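Local coordinates for protein Proline/betaine transporter, RALF (PDB 4D7R) that probably acts as a guanine nucleotide exchange factor through its Rickettsia Sec7 domain, here fused in an engineered chimera to the capping domain of Legionella RalF, at residues Lys34-Lys39 with Ile49-Lys54; Lys69-Glu74 with Glu81-Tyr86; Glu99-Gln104 with Leu120-Leu125. All coordinates share one frame; numbering follows the deposited sequence.

From the N terminus, contact 1 closes first: helices 31-43 and 45-58 fold back on each other across a very short turn. Contact 2 follows, closing the loop between helix 63-73 and helix 80-88, and contact 3 closes the loop through helix 112-121, bringing the chain that leaves it back to helix 92-103. The three closures run in series, with none nested and none crossing. Contacts 1 and 2 meet through Lys34 with Glu73 and Glu74, and through Ile49 against Tyr86. Contacts 2 and 3 are closer neighbours, Phe71 resting on Phe101 and Gly84 on Phe123. Together they tie successive helices of the Rickettsia Sec7 part to one another.

Contact 1 of 3, residues Lys34-Lys39 with Ile49-Lys54; sequences KNEVIK and IARIKK
Val37 and Ile52 pack between the two arms of an antiparallel helical hairpin, helices 31-43 and 45-58, at the start of the all-helical Sec7 fold in the Rickettsia part of the chimera. The axes of the two short segments run at 153° to each other and approach to 9.2 Å. The inner side of this interface is tight. Both methyls of Val37 bear on the branch of Ile52 that leads to CD1, the two side chains crossing at about a right angle, and CG1 of Val37 comes within 3.8 Å of Ile52 CD1. Helix 63-73 covers Ile52 from beyond, through Phe63 and Thr67, and keeps this side in the interior.

The outer side is looser and partly open to solvent. Here Glu36 reaches out with an extended chain, while Arg51 sets its CG anti to the backbone nitrogen and then turns about the CB-CG bond (chi2 51°), bringing NE rather than the end of the guanidinium to the carboxylate. In the resulting salt bridge Arg51 NE lies 2.7 Å from Glu36 OE1 and meets it from above the carboxylate plane. A water completes the link: it donates to Glu36 OE1 and accepts from Arg51 NH2 at 2.8 Å, so one carboxylate oxygen takes two donors while the guanidinium is tied directly and through solvent. The Arg51 side chain also touches Leu33 and Leu40 of helix 31-43. On the inner side, Val37 CG2 and Ile52 CG1 stand 3.5 Å apart, tighter than usual for two carbons.

Contact 2 of 3, residues Lys69-Glu74 with Glu81-Tyr86; sequences KIFYEE and EFVGDY
Phe71 and Val83 bring their CA atoms to 6.7 Å, where the last turn of helix 63-73 passes helix 80-88 after a short connecting loop. Both residues direct their side chains across the gap, and Tyr86, one turn after Val83, does likewise, so that the Phe71 ring is received by two residues of the second helix. Val83 lies over one face of this ring. Its CG2 sits 4.2 Å from the Phe71 ring centroid, close enough to the normal to count as a CH-pi contact. The other methyl covers the same face nearer the root of the ring, with Val83 CG1 at 4.0 Å from Phe71 CD2.

Tyr86 takes the far end of the ring instead. The two aromatic planes stand at 82°, and the edge of Phe71 is turned toward the face of Tyr86 in an offset edge-to-face pair with centroids 5.6 Å apart. The pair is offset toward the CB end of the tyrosine: Phe71 CE2 is 3.5 Å from Tyr86 CD1, with Phe71 CZ close to CD1 and CG. With CG anti to the backbone nitrogen (chi1 -169°), the tyrosine ring runs past the end of Phe71, crossing it at about a right angle and offering the part near its root.

Phe41, Ile49, Val97 and Phe101 also pack on Phe71, linking helices 31-43, 45-58 and 92-103 to this point of the Sec7 domain. On the more open flank of helix 63-73, Lys69 NZ donates to Glu73 OE1; Asp30 also pairs with the lysine and Lys34 with the glutamate. Across the contact itself no hydrogen bond forms: one ring, held over a face by methyls and at its edge by a second ring, implies cohesion by dispersion and weak aromatic electrostatics.

Contact 3 of 3, residues Glu99-Gln104 with Leu120-Leu125; sequences ESFTKQ and LQSFKL
Phe101 points the far end of its ring at Ser122, with the serine oxygen lying in the plane of the ring, at its edge. The closest approach is 3.4 Å, from Phe101 CZ to Ser122 OG, and the serine CB follows at 3.8 Å from the same carbon. Phe123, the next residue, supplies the other neighbour: its CD2 comes to 4.1 Å from Phe101 CE2. The two phenylalanine side chains cross obliquely, and Phe101 arrives near the plane of the Phe123 ring, at its rim.

The next layer explains how these groups are set. Phe101 extends from helix 92-103 with CG anti to the backbone nitrogen (chi1 172°), which carries the ring far enough to meet the chain leaving helix 112-121. Ser122 keeps its OG between its own nitrogen and carbonyl carbon (chi1 66°), and this hydroxyl is hydrogen-bonded to the Phe119 carbonyl oxygen one turn back. Within the same segment, Leu125 CD2 lies in plane at the edge of the Phe123 ring.

Farther out, edge-to-face partners complete an aromatic cluster: Phe105 for Phe101, and Phe119 for Phe123. Leu87 of helix 80-88 touches both Phe101 and Phe123, and Leu135 of helix 129-146 also packs on Phe123. On the outer side of helix 92-103 Lys103 NZ donates to Glu99 OE2 at 3.0 Å, using the anti lone pair of that oxygen. The buried contact thus joins helix 92-103 to the exit from helix 112-121 inside the Sec7 domain. With the serine hydroxyl bound to a carbonyl, its oxygen facing a ring edge is consistent with a weak electrostatic attraction to the aromatic hydrogens, added to apolar packing.

Contact 1 of 3, residues Lys34-Lys39 with Ile49-Lys54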
loop_
_atom_site.group_PDB
_atom_site.type_symbol
_atom_site.label_atom_id
_atom_site.label_comp_id
_atom_site.label_asym_id
_atom_site.label_seq_id
_atom_site.Cartn_x
_atom_site.Cartn_y
_atom_site.Cartn_z
ATOM N N LYS A 34 -18.376 -7.877 18.405
ATOM C CA LYS A 34 -17.808 -6.552 18.127
ATOM C C LYS A 34 -16.935 -6.059 19.262
ATOM O O LYS A 34 -15.787 -5.683 19.029
ATOM C CB LYS A 34 -18.919 -5.543 17.844
ATOM C CG LYS A 34 -19.436 -5.584 16.427
ATOM C CD LYS A 34 -20.406 -4.459 16.222
ATOM C CE LYS A 34 -20.577 -4.148 14.762
ATOM N NZ LYS A 34 -21.569 -3.047 14.576
ATOM N N ASN A 35 -17.458 -6.101 20.495
ATOM C CA ASN A 35 -16.716 -5.660 21.671
ATOM C C ASN A 35 -15.441 -6.479 21.910
ATOM O O ASN A 35 -14.403 -5.901 22.246
ATOM C CB ASN A 35 -17.621 -5.593 22.895
ATOM C CG ASN A 35 -18.727 -4.571 22.761
ATOM O OD1 ASN A 35 -18.573 -3.524 22.124
ATOM N ND2 ASN A 35 -19.879 -4.851 23.350
ATOM N N GLU A 36 -15.489 -7.798 21.657
ATOM C CA GLU A 36 -14.304 -8.645 21.813
ATOM C C GLU A 36 -13.254 -8.324 20.740
ATOM O O GLU A 36 -12.074 -8.155 21.075
ATOM C CB GLU A 36 -14.665 -10.135 21.763
ATOM C CG GLU A 36 -13.582 -11.003 22.388
ATOM C CD GLU A 36 -13.693 -12.502 22.192
ATOM O OE1 GLU A 36 -14.829 -12.991 21.993
ATOM O OE2 GLU A 36 -12.650 -13.193 22.278
ATOM N N VAL A 37 -13.699 -8.275 19.462
ATOM C CA VAL A 37 -12.883 -7.992 18.265
ATOM C C VAL A 37 -12.134 -6.674 18.361
ATOM O O VAL A 37 -10.943 -6.655 18.045
ATOM C CB VAL A 37 -13.692 -8.131 16.951
ATOM C CG1 VAL A 37 -12.915 -7.580 15.746
ATOM C CG2 VAL A 37 -14.064 -9.588 16.719
ATOM N N ILE A 38 -12.807 -5.579 18.777
ATOM C CA ILE A 38 -12.137 -4.285 18.933
ATOM C C ILE A 38 -10.868 -4.440 19.779
ATOM O O ILE A 38 -9.788 -4.068 19.309
ATOM C CB ILE A 38 -13.095 -3.173 19.435
ATOM C CG1 ILE A 38 -14.131 -2.801 18.343
ATOM C CG2 ILE A 38 -12.321 -1.926 19.917
ATOM C CD1 ILE A 38 -15.489 -2.256 18.896
ATOM N N LYS A 39 -10.967 -5.104 20.935
ATOM C CA LYS A 39 -9.787 -5.385 21.774
ATOM C C LYS A 39 -8.691 -6.189 21.065
ATOM O O LYS A 39 -7.591 -5.767 21.042
ATOM C CB LYS A 39 -10.160 -6.094 23.115
ATOM N N ILE A 49 -9.115 -10.806 13.669
ATOM C CA ILE A 49 -9.643 -11.554 12.513
ATOM C C ILE A 49 -9.911 -13.041 12.896
ATOM O O ILE A 49 -10.936 -13.603 12.486
ATOM C CB ILE A 49 -8.688 -11.422 11.271
ATOM C CG1 ILE A 49 -8.559 -9.954 10.736
ATOM C CG2 ILE A 49 -9.038 -12.374 10.154
ATOM C CD1 ILE A 49 -9.898 -9.164 10.458
ATOM N N ALA A 50 -8.983 -13.670 13.652
ATOM C CA ALA A 50 -9.141 -15.064 14.105
ATOM C C ALA A 50 -10.439 -15.249 14.908
ATOM O O ALA A 50 -11.141 -16.247 14.722
ATOM C CB ALA A 50 -7.946 -15.477 14.954
ATOM N N ARG A 51 -10.762 -14.277 15.784
ATOM C CA ARG A 51 -11.983 -14.318 16.586
ATOM C C ARG A 51 -13.234 -14.186 15.734
ATOM O O ARG A 51 -14.214 -14.851 16.044
ATOM C CB ARG A 51 -11.971 -13.298 17.736
ATOM C CG ARG A 51 -13.188 -13.357 18.696
ATOM C CD ARG A 51 -13.524 -14.743 19.269
ATOM N NE ARG A 51 -14.837 -14.728 19.925
ATOM C CZ ARG A 51 -15.788 -15.652 19.781
ATOM N NH1 ARG A 51 -15.587 -16.710 19.006
ATOM N NH2 ARG A 51 -16.941 -15.529 20.422
ATOM N N ILE A 52 -13.209 -13.349 14.660
ATOM C CA ILE A 52 -14.348 -13.205 13.738
ATOM C C ILE A 52 -14.527 -14.543 13.020
ATOM O O ILE A 52 -15.661 -15.005 12.852
ATOM C CB ILE A 52 -14.190 -12.023 12.710
ATOM C CG1 ILE A 52 -14.069 -10.657 13.409
ATOM C CG2 ILE A 52 -15.356 -12.034 11.708
ATOM C CD1 ILE A 52 -13.596 -9.487 12.519
ATOM N N LYS A 53 -13.401 -15.166 12.594
ATOM C CA LYS A 53 -13.390 -16.484 11.947
ATOM C C LYS A 53 -13.999 -17.492 12.924
ATOM O O LYS A 53 -14.958 -18.173 12.573
ATOM C CB LYS A 53 -11.955 -16.922 11.578
ATOM C CG LYS A 53 -11.386 -16.211 10.349
ATOM C CD LYS A 53 -9.918 -16.545 10.111
ATOM C CE LYS A 53 -9.428 -15.973 8.799
ATOM N NZ LYS A 53 -9.939 -16.753 7.631
ATOM N N LYS A 54 -13.484 -17.517 14.179
ATOM C CA LYS A 54 -13.958 -18.397 15.262
ATOM C C LYS A 54 -15.463 -18.223 15.526
ATOM O O LYS A 54 -16.184 -19.216 15.547
ATOM C CB LYS A 54 -13.142 -18.157 16.551
ATOM C CG LYS A 54 -13.462 -19.134 17.689
ATOM C CD LYS A 54 -12.841 -18.688 19.015
ATOM C CE LYS A 54 -13.267 -19.532 20.198
ATOM N NZ LYS A 54 -14.706 -19.368 20.538
HETATM O O HOH W 1 -17.279 -12.917 21.387
#

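Contact 2 of 3, residues Lys69-Glu74 with Glu81-Tyr86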
loop_
_atom_site.group_PDB
_atom_site.type_symbol
_atom_site.label_atom_id
_atom_site.label_comp_id
_atom_site.label_asym_id
_atom_site.label_seq_id
_atom_site.Cartn_x
_atom_site.Cartn_y
_atom_site.Cartn_z
ATOM N N LYS A 69 -18.343 -5.525 7.773
ATOM C CA LYS A 69 -19.383 -4.898 8.597
ATOM C C LYS A 69 -18.738 -4.273 9.837
ATOM O O LYS A 69 -19.018 -3.120 10.140
ATOM C CB LYS A 69 -20.439 -5.926 9.017
ATOM C CG LYS A 69 -21.633 -5.322 9.740
ATOM C CD LYS A 69 -22.605 -6.429 10.186
ATOM C CE LYS A 69 -23.857 -5.895 10.831
ATOM N NZ LYS A 69 -23.588 -5.502 12.238
ATOM N N ILE A 70 -17.865 -5.017 10.528
ATOM C CA ILE A 70 -17.151 -4.501 11.708
ATOM C C ILE A 70 -16.245 -3.314 11.320
ATOM O O ILE A 70 -16.318 -2.263 11.974
ATOM C CB ILE A 70 -16.416 -5.642 12.451
ATOM C CG1 ILE A 70 -17.431 -6.644 13.060
ATOM C CG2 ILE A 70 -15.427 -5.114 13.506
ATOM C CD1 ILE A 70 -16.805 -7.839 13.832
ATOM N N PHE A 71 -15.449 -3.454 10.220
ATOM C CA PHE A 71 -14.549 -2.399 9.752
ATOM C C PHE A 71 -15.310 -1.105 9.464
ATOM O O PHE A 71 -14.887 -0.023 9.878
ATOM C CB PHE A 71 -13.753 -2.864 8.503
ATOM C CG PHE A 71 -12.602 -3.846 8.669
ATOM C CD1 PHE A 71 -12.259 -4.348 9.927
ATOM C CD2 PHE A 71 -11.817 -4.211 7.576
ATOM C CE1 PHE A 71 -11.181 -5.231 10.075
ATOM C CE2 PHE A 71 -10.740 -5.091 7.728
ATOM C CZ PHE A 71 -10.437 -5.602 8.971
ATOM N N TYR A 72 -16.462 -1.235 8.823
ATOM C CA TYR A 72 -17.275 -0.097 8.441
ATOM C C TYR A 72 -17.990 0.558 9.629
ATOM O O TYR A 72 -17.910 1.784 9.816
ATOM C CB TYR A 72 -18.286 -0.537 7.381
ATOM C CG TYR A 72 -19.085 0.614 6.822
ATOM C CD1 TYR A 72 -18.516 1.509 5.917
ATOM C CD2 TYR A 72 -20.392 0.848 7.240
ATOM C CE1 TYR A 72 -19.240 2.582 5.410
ATOM C CE2 TYR A 72 -21.118 1.938 6.764
ATOM C CZ TYR A 72 -20.541 2.790 5.835
ATOM O OH TYR A 72 -21.255 3.843 5.339
ATOM N N GLU A 73 -18.751 -0.242 10.375
ATOM C CA GLU A 73 -19.552 0.237 11.521
ATOM C C GLU A 73 -18.700 0.626 12.720
ATOM O O GLU A 73 -19.087 1.521 13.467
ATOM C CB GLU A 73 -20.566 -0.846 11.937
ATOM C CG GLU A 73 -21.569 -1.194 10.855
ATOM C CD GLU A 73 -22.623 -2.217 11.244
ATOM O OE1 GLU A 73 -22.430 -2.946 12.240
ATOM O OE2 GLU A 73 -23.616 -2.340 10.496
ATOM N N GLU A 74 -17.555 -0.052 12.940
ATOM C CA GLU A 74 -16.732 0.260 14.113
ATOM C C GLU A 74 -15.512 1.131 13.806
ATOM O O GLU A 74 -14.538 1.113 14.560
ATOM C CB GLU A 74 -16.369 -1.018 14.904
ATOM C CG GLU A 74 -17.594 -1.798 15.354
ATOM C CD GLU A 74 -18.565 -0.997 16.197
ATOM O OE1 GLU A 74 -18.101 -0.281 17.117
ATOM O OE2 GLU A 74 -19.789 -1.080 15.933
ATOM N N GLU A 81 -5.020 2.252 10.932
ATOM C CA GLU A 81 -3.845 1.793 10.215
ATOM C C GLU A 81 -3.987 0.345 9.889
ATOM O O GLU A 81 -3.693 -0.071 8.819
ATOM C CB GLU A 81 -2.526 1.947 10.995
ATOM C CG GLU A 81 -2.236 3.313 11.552
ATOM C CD GLU A 81 -0.747 3.616 11.731
ATOM O OE1 GLU A 81 -0.014 2.711 11.927
ATOM O OE2 GLU A 81 -0.361 4.769 11.612
ATOM N N PHE A 82 -4.448 -0.417 10.871
ATOM C CA PHE A 82 -4.569 -1.824 10.744
ATOM C C PHE A 82 -5.725 -2.134 9.777
ATOM O O PHE A 82 -5.639 -3.018 9.036
ATOM C CB PHE A 82 -4.814 -2.508 12.115
ATOM C CG PHE A 82 -3.651 -2.455 13.095
ATOM C CD1 PHE A 82 -2.392 -2.112 12.709
ATOM C CD2 PHE A 82 -3.862 -2.784 14.407
ATOM C CE1 PHE A 82 -1.364 -2.050 13.608
ATOM C CE2 PHE A 82 -2.834 -2.742 15.314
ATOM C CZ PHE A 82 -1.595 -2.349 14.911
ATOM N N VAL A 83 -6.797 -1.369 9.867
ATOM C CA VAL A 83 -7.929 -1.564 8.938
ATOM C C VAL A 83 -7.426 -1.298 7.513
ATOM O O VAL A 83 -7.632 -2.146 6.637
ATOM C CB VAL A 83 -9.186 -0.713 9.285
ATOM C CG1 VAL A 83 -10.179 -0.646 8.121
ATOM C CG2 VAL A 83 -9.858 -1.221 10.546
ATOM N N GLY A 84 -6.759 -0.149 7.302
ATOM C CA GLY A 84 -6.230 0.226 5.987
ATOM C C GLY A 84 -5.315 -0.852 5.436
ATOM O O GLY A 84 -5.446 -1.265 4.272
ATOM N N ASP A 85 -4.416 -1.343 6.291
ATOM C CA ASP A 85 -3.473 -2.399 5.919
ATOM C C ASP A 85 -4.164 -3.687 5.539
ATOM O O ASP A 85 -3.838 -4.236 4.489
ATOM C CB ASP A 85 -2.399 -2.622 6.969
ATOM C CG ASP A 85 -1.215 -3.371 6.397
ATOM O OD1 ASP A 85 -0.518 -2.797 5.522
ATOM O OD2 ASP A 85 -1.000 -4.542 6.804
ATOM N N TYR A 86 -5.154 -4.151 6.344
ATOM C CA TYR A 86 -5.886 -5.380 5.992
ATOM C C TYR A 86 -6.603 -5.231 4.642
ATOM O O TYR A 86 -6.491 -6.115 3.788
ATOM C CB TYR A 86 -6.879 -5.793 7.099
ATOM C CG TYR A 86 -7.438 -7.179 6.890
ATOM C CD1 TYR A 86 -8.589 -7.382 6.129
ATOM C CD2 TYR A 86 -6.817 -8.294 7.447
ATOM C CE1 TYR A 86 -9.095 -8.661 5.908
ATOM C CE2 TYR A 86 -7.333 -9.575 7.260
ATOM C CZ TYR A 86 -8.473 -9.753 6.489
ATOM O OH TYR A 86 -8.997 -11.012 6.299
#

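Contact 3 of 3, residues Glu99-Gln104 with Leu120-Leu125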
loop_
_atom_site.group_PDB
_atom_site.type_symbol
_atom_site.label_atom_id
_atom_site.label_comp_id
_atom_site.label_asym_id
_atom_site.label_seq_id
_atom_site.Cartn_x
_atom_site.Cartn_y
_atom_site.Cartn_z
ATOM N N GLU A 99 -13.909 -5.895 -1.127
ATOM C CA GLU A 99 -15.093 -5.815 -1.965
ATOM C C GLU A 99 -16.366 -5.625 -1.122
ATOM O O GLU A 99 -17.150 -4.725 -1.423
ATOM C CB GLU A 99 -15.203 -7.031 -2.890
ATOM C CG GLU A 99 -16.294 -6.816 -3.921
ATOM C CD GLU A 99 -16.573 -7.943 -4.893
ATOM O OE1 GLU A 99 -15.757 -8.888 -4.988
ATOM O OE2 GLU A 99 -17.613 -7.863 -5.585
ATOM N N SER A 100 -16.521 -6.404 -0.025
ATOM C CA SER A 100 -17.665 -6.303 0.880
ATOM C C SER A 100 -17.667 -4.950 1.648
ATOM O O SER A 100 -18.738 -4.356 1.887
ATOM C CB SER A 100 -17.675 -7.492 1.838
ATOM O OG SER A 100 -18.870 -7.549 2.603
ATOM N N PHE A 101 -16.465 -4.461 2.010
ATOM C CA PHE A 101 -16.315 -3.206 2.765
ATOM C C PHE A 101 -16.788 -2.046 1.909
ATOM O O PHE A 101 -17.617 -1.244 2.335
ATOM C CB PHE A 101 -14.854 -3.025 3.225
ATOM C CG PHE A 101 -14.533 -1.690 3.850
ATOM C CD1 PHE A 101 -14.794 -1.454 5.193
ATOM C CD2 PHE A 101 -14.012 -0.648 3.082
ATOM C CE1 PHE A 101 -14.553 -0.200 5.758
ATOM C CE2 PHE A 101 -13.742 0.603 3.657
ATOM C CZ PHE A 101 -14.027 0.822 4.985
ATOM N N THR A 102 -16.302 -1.989 0.668
ATOM C CA THR A 102 -16.685 -0.921 -0.231
ATOM C C THR A 102 -18.196 -0.933 -0.487
ATOM O O THR A 102 -18.793 0.137 -0.532
ATOM C CB THR A 102 -15.786 -0.928 -1.463
ATOM O OG1 THR A 102 -14.445 -0.863 -0.974
ATOM C CG2 THR A 102 -16.024 0.264 -2.345
ATOM N N LYS A 103 -18.815 -2.136 -0.521
ATOM C CA LYS A 103 -20.265 -2.292 -0.730
ATOM C C LYS A 103 -21.132 -1.678 0.373
ATOM O O LYS A 103 -22.257 -1.268 0.092
ATOM C CB LYS A 103 -20.640 -3.745 -1.050
ATOM C CG LYS A 103 -20.467 -4.043 -2.543
ATOM C CD LYS A 103 -20.621 -5.529 -2.879
ATOM C CE LYS A 103 -20.602 -5.797 -4.374
ATOM N NZ LYS A 103 -19.309 -5.426 -5.008
ATOM N N GLN A 104 -20.584 -1.526 1.595
ATOM C CA GLN A 104 -21.264 -0.893 2.734
ATOM C C GLN A 104 -21.577 0.599 2.440
ATOM O O GLN A 104 -22.531 1.162 2.986
ATOM C CB GLN A 104 -20.364 -0.969 3.976
ATOM C CG GLN A 104 -20.169 -2.391 4.560
ATOM C CD GLN A 104 -21.258 -2.778 5.531
ATOM O OE1 GLN A 104 -22.070 -1.954 5.977
ATOM N NE2 GLN A 104 -21.353 -4.061 5.833
ATOM N N LEU A 120 -11.806 7.646 1.290
ATOM C CA LEU A 120 -10.409 7.813 1.712
ATOM C C LEU A 120 -10.217 8.074 3.242
ATOM O O LEU A 120 -9.122 7.821 3.761
ATOM C CB LEU A 120 -9.675 8.863 0.848
ATOM C CG LEU A 120 -9.509 8.571 -0.660
ATOM C CD1 LEU A 120 -8.928 9.772 -1.383
ATOM C CD2 LEU A 120 -8.677 7.288 -0.923
ATOM N N GLN A 121 -11.274 8.552 3.943
ATOM C CA GLN A 121 -11.265 8.838 5.390
ATOM C C GLN A 121 -11.688 7.628 6.238
ATOM O O GLN A 121 -11.498 7.643 7.457
ATOM C CB GLN A 121 -12.204 10.014 5.712
ATOM C CG GLN A 121 -11.692 11.377 5.262
ATOM C CD GLN A 121 -12.813 12.380 5.166
ATOM O OE1 GLN A 121 -12.786 13.320 4.365
ATOM N NE2 GLN A 121 -13.816 12.217 6.003
ATOM N N SER A 122 -12.251 6.585 5.605
ATOM C CA SER A 122 -12.731 5.385 6.321
ATOM C C SER A 122 -11.613 4.480 6.876
ATOM O O SER A 122 -11.885 3.536 7.634
ATOM C CB SER A 122 -13.721 4.604 5.461
ATOM O OG SER A 122 -13.069 4.063 4.324
ATOM N N PHE A 123 -10.364 4.785 6.513
ATOM C CA PHE A 123 -9.166 4.064 6.953
ATOM C C PHE A 123 -7.940 4.996 6.866
ATOM O O PHE A 123 -8.053 6.129 6.380
ATOM C CB PHE A 123 -8.955 2.792 6.076
ATOM C CG PHE A 123 -9.087 3.015 4.584
ATOM C CD1 PHE A 123 -8.083 3.662 3.867
ATOM C CD2 PHE A 123 -10.227 2.604 3.903
ATOM C CE1 PHE A 123 -8.242 3.945 2.507
ATOM C CE2 PHE A 123 -10.382 2.872 2.543
ATOM C CZ PHE A 123 -9.378 3.519 1.843
ATOM N N LYS A 124 -6.780 4.517 7.330
ATOM C CA LYS A 124 -5.514 5.245 7.188
ATOM C C LYS A 124 -4.806 4.651 5.997
ATOM O O LYS A 124 -4.597 3.443 5.940
ATOM C CB LYS A 124 -4.642 5.180 8.437
ATOM C CG LYS A 124 -5.083 6.153 9.512
ATOM C CD LYS A 124 -3.914 6.649 10.319
ATOM C CE LYS A 124 -4.365 7.541 11.447
ATOM N NZ LYS A 124 -3.214 8.043 12.248
ATOM N N LEU A 125 -4.501 5.475 5.010
ATOM C CA LEU A 125 -3.879 4.956 3.792
ATOM C C LEU A 125 -2.514 4.365 4.046
ATOM O O LEU A 125 -1.662 5.032 4.629
ATOM C CB LEU A 125 -3.750 6.030 2.704
ATOM C CG LEU A 125 -5.015 6.528 2.029
ATOM C CD1 LEU A 125 -4.811 7.952 1.521
ATOM C CD2 LEU A 125 -5.402 5.627 0.852
#